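Local coordinates for sesquisabinene B synthase 2 (Santalum album, PDB 6A2A), which probably converts farnesyl diphosphate to the sesquiterpene sesquisabinene B, as a plant terpene synthase that uses magnesium or manganese, at residues A[65-70]-A[238-243]. Sequence-based numbering, arbitrary orientation.
Sequences KEEVKS and NLTLLR
V68 meets L241 where helix 55-73 passes the first turn of helix 239-270. Its CG1 lies 3.9 Å from CD1 of L241; that single leucine methyl is also close to the valine CG2, which rests against the L241 CA as well. In L241, CG stands anti to the backbone N, beside the carbonyl carbon, and chi2 of 57° then turns CD1 toward the valine, although the CB does not aim at it. The two side chains run nearly perpendicular, as do those of E67 and T240 beside them. There the methyl CG2 of T240 touches E67, 3.6 Å from OE2 and 4.0 Å from CB; the threonine thus offers carbon rather than its hydroxyl to the carboxylate. In this largely helical plant terpene synthase fold, helix 55-73 belongs to the N-terminal domain, while 239-270 probably leads into the C-terminal catalytic domain, as in relatives, so the contact probably packs one against the other. The segment axes come within 9.5 Å, with 133° between their N-to-C directions. E67 OE2 and R243 NH2, 5.5 Å apart, are not in contact, though their opposite charges may attract weakly; R243 pairs through NE with E565. N238 caps the second helix: with its CG anti to the backbone N, OD1 accepts from L241 N at 3.0 Å, the N-H pointing nearly straight at it (166°) but tilted out of the carbonyl plane, tying down the very residue that packs on V68. F97 and F84 extend the apolar patch, the first against V68, the second against L241.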
loop_
_atom_site.group_PDB
_atom_site.type_symbol
_atom_site.label_atom_id
_atom_site.label_comp_id
_atom_site.label_asym_id
_atom_site.label_seq_id
_atom_site.Cartn_x
_atom_site.Cartn_y
_atom_site.Cartn_z
ATOM N N LYS A 65 13.471 -12.673 -28.737
ATOM C CA LYS A 65 14.187 -11.395 -28.610
ATOM C C LYS A 65 15.540 -11.489 -29.318
ATOM O O LYS A 65 15.955 -10.595 -30.064
ATOM C CB LYS A 65 14.404 -10.993 -27.142
ATOM C CG LYS A 65 15.139 -9.671 -26.994
ATOM C CD LYS A 65 15.262 -9.136 -25.578
ATOM C CE LYS A 65 16.237 -7.981 -25.553
ATOM N NZ LYS A 65 16.193 -7.200 -24.293
ATOM N N GLU A 66 16.238 -12.583 -29.086
ATOM C CA GLU A 66 17.555 -12.733 -29.675
ATOM C C GLU A 66 17.429 -12.848 -31.200
ATOM O O GLU A 66 18.262 -12.319 -31.897
ATOM C CB GLU A 66 18.283 -13.938 -29.070
ATOM C CG GLU A 66 18.903 -13.658 -27.710
ATOM C CD GLU A 66 20.076 -12.692 -27.747
ATOM O OE1 GLU A 66 21.013 -12.926 -28.542
ATOM O OE2 GLU A 66 20.041 -11.693 -26.991
ATOM N N GLU A 67 16.397 -13.510 -31.704
ATOM C CA GLU A 67 16.172 -13.594 -33.157
ATOM C C GLU A 67 15.923 -12.197 -33.717
ATOM O O GLU A 67 16.424 -11.885 -34.757
ATOM C CB GLU A 67 15.038 -14.555 -33.528
ATOM C CG GLU A 67 15.417 -16.017 -33.364
ATOM C CD GLU A 67 14.277 -16.993 -33.574
ATOM O OE1 GLU A 67 14.225 -18.007 -32.852
ATOM O OE2 GLU A 67 13.447 -16.741 -34.450
ATOM N N VAL A 68 15.203 -11.329 -32.987
ATOM C CA VAL A 68 14.925 -10.013 -33.501
ATOM C C VAL A 68 16.188 -9.148 -33.425
ATOM O O VAL A 68 16.424 -8.356 -34.269
ATOM C CB VAL A 68 13.719 -9.385 -32.756
ATOM C CG1 VAL A 68 13.615 -7.900 -33.052
ATOM C CG2 VAL A 68 12.417 -10.095 -33.094
ATOM N N LYS A 69 17.008 -9.296 -32.407
ATOM C CA LYS A 69 18.265 -8.580 -32.368
ATOM C C LYS A 69 19.084 -8.895 -33.620
ATOM O O LYS A 69 19.726 -8.037 -34.206
ATOM C CB LYS A 69 19.187 -9.069 -31.247
ATOM C CG LYS A 69 18.912 -8.572 -29.847
ATOM C CD LYS A 69 20.076 -8.869 -28.933
ATOM C CE LYS A 69 19.725 -8.736 -27.473
ATOM N NZ LYS A 69 20.940 -8.867 -26.639
ATOM N N SER A 70 19.121 -10.172 -33.924
ATOM C CA SER A 70 19.878 -10.651 -35.084
ATOM C C SER A 70 19.391 -9.951 -36.345
ATOM O O SER A 70 20.224 -9.472 -37.136
ATOM C CB SER A 70 19.818 -12.159 -35.197
ATOM O OG SER A 70 20.636 -12.744 -34.203
ATOM N N ASN A 238 7.078 -9.425 -41.138
ATOM C CA ASN A 238 7.998 -10.413 -40.600
ATOM C C ASN A 238 7.311 -11.108 -39.429
ATOM O O ASN A 238 7.085 -10.470 -38.363
ATOM C CB ASN A 238 9.319 -9.774 -40.151
ATOM C CG ASN A 238 10.371 -10.746 -39.652
ATOM O OD1 ASN A 238 10.158 -11.506 -38.704
ATOM N ND2 ASN A 238 11.548 -10.701 -40.259
ATOM N N LEU A 239 7.035 -12.413 -39.587
ATOM C CA LEU A 239 6.224 -13.138 -38.587
ATOM C C LEU A 239 6.985 -13.289 -37.269
ATOM O O LEU A 239 6.360 -13.393 -36.254
ATOM C CB LEU A 239 5.799 -14.519 -39.106
ATOM C CG LEU A 239 4.774 -14.505 -40.233
ATOM C CD1 LEU A 239 4.555 -15.916 -40.769
ATOM C CD2 LEU A 239 3.452 -13.912 -39.771
ATOM N N THR A 240 8.293 -13.399 -37.281
ATOM C CA THR A 240 9.068 -13.518 -36.038
ATOM C C THR A 240 8.955 -12.199 -35.237
ATOM O O THR A 240 8.788 -12.204 -34.035
ATOM C CB THR A 240 10.557 -13.760 -36.302
ATOM O OG1 THR A 240 10.778 -14.974 -37.036
ATOM C CG2 THR A 240 11.358 -13.808 -35.021
ATOM N N LEU A 241 9.132 -11.092 -35.928
ATOM C CA LEU A 241 9.019 -9.758 -35.274
ATOM C C LEU A 241 7.595 -9.624 -34.714
ATOM O O LEU A 241 7.424 -9.245 -33.555
ATOM C CB LEU A 241 9.346 -8.638 -36.269
ATOM C CG LEU A 241 9.195 -7.215 -35.711
ATOM C CD1 LEU A 241 10.065 -7.027 -34.471
ATOM C CD2 LEU A 241 9.520 -6.161 -36.733
ATOM N N LEU A 242 6.588 -9.963 -35.531
ATOM C CA LEU A 242 5.194 -9.861 -35.150
ATOM C C LEU A 242 4.948 -10.727 -33.923
ATOM O O LEU A 242 4.338 -10.261 -32.944
ATOM C CB LEU A 242 4.251 -10.255 -36.299
ATOM C CG LEU A 242 2.768 -10.304 -35.925
ATOM C CD1 LEU A 242 2.251 -8.906 -35.561
ATOM C CD2 LEU A 242 1.911 -10.908 -37.031
ATOM N N ARG A 243 5.407 -11.979 -33.967
ATOM C CA ARG A 243 5.214 -12.879 -32.868
ATOM C C ARG A 243 5.845 -12.314 -31.585
ATOM O O ARG A 243 5.229 -12.386 -30.505
ATOM C CB ARG A 243 5.813 -14.254 -33.208
ATOM C CG ARG A 243 4.942 -15.086 -34.148
ATOM C CD ARG A 243 5.669 -16.331 -34.675
ATOM N NE ARG A 243 6.043 -17.258 -33.607
ATOM C CZ ARG A 243 7.209 -17.899 -33.536
ATOM N NH1 ARG A 243 7.531 -18.565 -32.437
ATOM N NH2 ARG A 243 8.064 -17.837 -34.544
#